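Local coordinates for histone acetyltransferase HPA2 and related acetyltransferases (Corynebacterium glutamicum ATCC 13032, PDB 2QEC), which belongs to the GCN5-related N-acetyltransferase family and probably transfers an acyl group, most likely acetyl from acetyl-CoA, to an acceptor substrate, at residues Tyr160-Ser165 with Thr190-Met195. The protein carries 1 engineered substitution. Residues are numbered along the deposited sequence; the frame is centred on the assembly and turned at random.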
loop_
_atom_site.group_PDB
_atom_site.type_symbol
_atom_site.label_atom_id
_atom_site.label_comp_id
_atom_site.label_asym_id
_atom_site.label_seq_id
_atom_site.Cartn_x
_atom_site.Cartn_y
_atom_site.Cartn_z
ATOM N N TYR A 160 -0.116 -2.668 -8.687
ATOM C CA TYR A 160 0.091 -3.732 -7.685
ATOM C C TYR A 160 0.517 -5.050 -8.364
ATOM O O TYR A 160 0.051 -5.365 -9.443
ATOM C CB TYR A 160 -1.235 -3.923 -6.897
ATOM C CG TYR A 160 -1.245 -5.026 -5.850
ATOM C CD1 TYR A 160 -0.720 -4.829 -4.609
ATOM C CD2 TYR A 160 -1.741 -6.297 -6.153
ATOM C CE1 TYR A 160 -0.710 -5.860 -3.639
ATOM C CE2 TYR A 160 -1.723 -7.332 -5.210
ATOM C CZ TYR A 160 -1.218 -7.077 -3.927
ATOM O OH TYR A 160 -1.192 -8.069 -2.964
ATOM N N LEU A 161 1.439 -5.779 -7.742
ATOM C CA LEU A 161 1.752 -7.122 -8.095
ATOM C C LEU A 161 2.215 -7.890 -6.852
ATOM O O LEU A 161 2.444 -7.336 -5.785
ATOM C CB LEU A 161 2.817 -7.176 -9.220
ATOM C CG LEU A 161 4.175 -6.498 -8.963
ATOM C CD1 LEU A 161 5.087 -7.350 -8.067
ATOM C CD2 LEU A 161 4.866 -6.242 -10.258
ATOM N N GLU A 162 2.329 -9.201 -6.996
ATOM C CA GLU A 162 2.820 -10.083 -5.940
ATOM C C GLU A 162 3.980 -10.857 -6.467
ATOM O O GLU A 162 3.794 -11.690 -7.352
ATOM C CB GLU A 162 1.691 -10.995 -5.517
ATOM C CG GLU A 162 0.665 -10.216 -4.673
ATOM C CD GLU A 162 -0.709 -10.871 -4.593
ATOM O OE1 GLU A 162 -0.873 -11.943 -5.179
ATOM O OE2 GLU A 162 -1.610 -10.329 -3.894
ATOM N N ALA A 163 5.185 -10.565 -5.982
ATOM C CA ALA A 163 6.399 -11.189 -6.546
ATOM C C ALA A 163 6.656 -12.536 -5.871
ATOM O O ALA A 163 6.535 -12.674 -4.654
ATOM C CB ALA A 163 7.606 -10.249 -6.400
ATOM N N THR A 164 6.979 -13.548 -6.665
ATOM C CA THR A 164 7.131 -14.911 -6.140
ATOM C C THR A 164 8.544 -15.335 -5.723
ATOM O O THR A 164 8.705 -16.438 -5.166
ATOM C CB THR A 164 6.631 -15.917 -7.148
ATOM O OG1 THR A 164 7.304 -15.685 -8.397
ATOM C CG2 THR A 164 5.116 -15.775 -7.340
ATOM N N SER A 165 9.549 -14.495 -6.010
ATOM C CA SER A 165 10.923 -14.679 -5.506
ATOM C C SER A 165 11.581 -13.327 -5.179
ATOM O O SER A 165 11.109 -12.269 -5.620
ATOM C CB SER A 165 11.777 -15.434 -6.521
ATOM O OG SER A 165 11.919 -14.712 -7.726
ATOM N N THR A 190 6.923 -20.369 -1.255
ATOM C CA THR A 190 7.438 -19.064 -0.808
ATOM C C THR A 190 6.300 -18.058 -0.615
ATOM O O THR A 190 5.456 -17.898 -1.493
ATOM C CB THR A 190 8.499 -18.483 -1.781
ATOM O OG1 THR A 190 9.399 -19.525 -2.188
ATOM C CG2 THR A 190 9.300 -17.353 -1.106
ATOM N N PRO A 191 6.236 -17.416 0.563
ATOM C CA PRO A 191 5.313 -16.294 0.656
ATOM C C PRO A 191 5.557 -15.315 -0.498
ATOM O O PRO A 191 6.688 -15.152 -0.988
ATOM C CB PRO A 191 5.615 -15.694 2.045
ATOM C CG PRO A 191 6.133 -16.857 2.825
ATOM C CD PRO A 191 6.911 -17.692 1.843
ATOM N N GLU A 192 4.489 -14.711 -0.990
ATOM C CA GLU A 192 4.660 -13.725 -2.061
ATOM C C GLU A 192 4.878 -12.349 -1.466
ATOM O O GLU A 192 4.308 -12.020 -0.438
ATOM C CB GLU A 192 3.464 -13.718 -2.977
ATOM C CG GLU A 192 3.236 -15.101 -3.612
ATOM C CD GLU A 192 2.186 -15.095 -4.699
ATOM O OE1 GLU A 192 1.119 -14.494 -4.476
ATOM O OE2 GLU A 192 2.408 -15.728 -5.757
ATOM N N LEU A 193 5.734 -11.565 -2.111
ATOM C CA LEU A 193 6.009 -10.196 -1.678
ATOM C C LEU A 193 5.122 -9.240 -2.501
ATOM O O LEU A 193 5.346 -9.032 -3.680
ATOM C CB LEU A 193 7.487 -9.849 -1.883
ATOM C CG LEU A 193 7.867 -8.417 -1.405
ATOM C CD1 LEU A 193 7.492 -8.171 0.010
ATOM C CD2 LEU A 193 9.316 -8.111 -1.603
ATOM N N ALA A 194 4.084 -8.701 -1.862
ATOM C CA ALA A 194 3.236 -7.677 -2.461
ATOM C C ALA A 194 4.076 -6.449 -2.689
ATOM O O ALA A 194 4.817 -6.028 -1.783
ATOM C CB ALA A 194 2.094 -7.317 -1.476
HETATM N N MSE A 195 3.905 -5.812 -3.844
HETATM C CA MSE A 195 4.641 -4.595 -4.181
HETATM C C MSE A 195 3.725 -3.578 -4.861
HETATM O O MSE A 195 2.691 -3.929 -5.388
HETATM C CB MSE A 195 5.811 -4.928 -5.120
HETATM C CG MSE A 195 6.689 -6.051 -4.606
HETATM SE SE MSE A 195 8.314 -6.289 -5.572
HETATM C CE MSE A 195 9.128 -5.042 -4.617
HETATM O O HOH W 1 2.413 -13.608 -8.357
HETATM O O HOH W 2 9.015 -13.484 -2.681
#
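Leu161 and Ala163 each trade two backbone hydrogen bonds with the opposite strand, Leu161 with Met195 and Ala163 with Leu193, joining antiparallel strands 159-163 and 192-197 in the C-terminal half of the GNAT-fold sheet. Ala163 N reaches Leu193 O at 2.8 Å, and Leu193 N returns to Ala163 O at 2.9 Å. Between these pairs sits the non-hydrogen-bonded pair Glu162-Ala194, where Glu162 CA and Ala194 CA turn their hydrogens toward Leu193 O and Leu161 O.

On the face of Glu162, Tyr160 OH gives a very short bond, 2.5 Å, to Glu162 OE2, which lies in plane at the ring edge. The tyrosine has CG anti to its backbone N (chi1 177°), and its CE1 and OH lie against Ala194 CB, 3.8 Å from CE1. The other carboxylate oxygen, Glu162 OE1, is 3.3 Å from Glu192 OE1, with the two planes 52° apart. These are two acceptors of like charge, facing each other without a hydrogen bond; Arg33 gives Glu192 OE1 a long, weak ion pair. A water donates to Glu162 O and, weakly, to Glu192 OE2.

The opposite face is apolar and packs on helix 166-174, with Tyr172 touching Leu161, Ala163 and Met195. Met201 of the second subunit also packs on Met195, which was built as selenomethionine. Leu161 and Met195 run side by side, CD1 of the leucine 3.9 Å from CB of Met195. Farther along, the bend at chi3 (85°) turns CE aside, while SE of Met195 rests 4.1 Å from Ala163 CB.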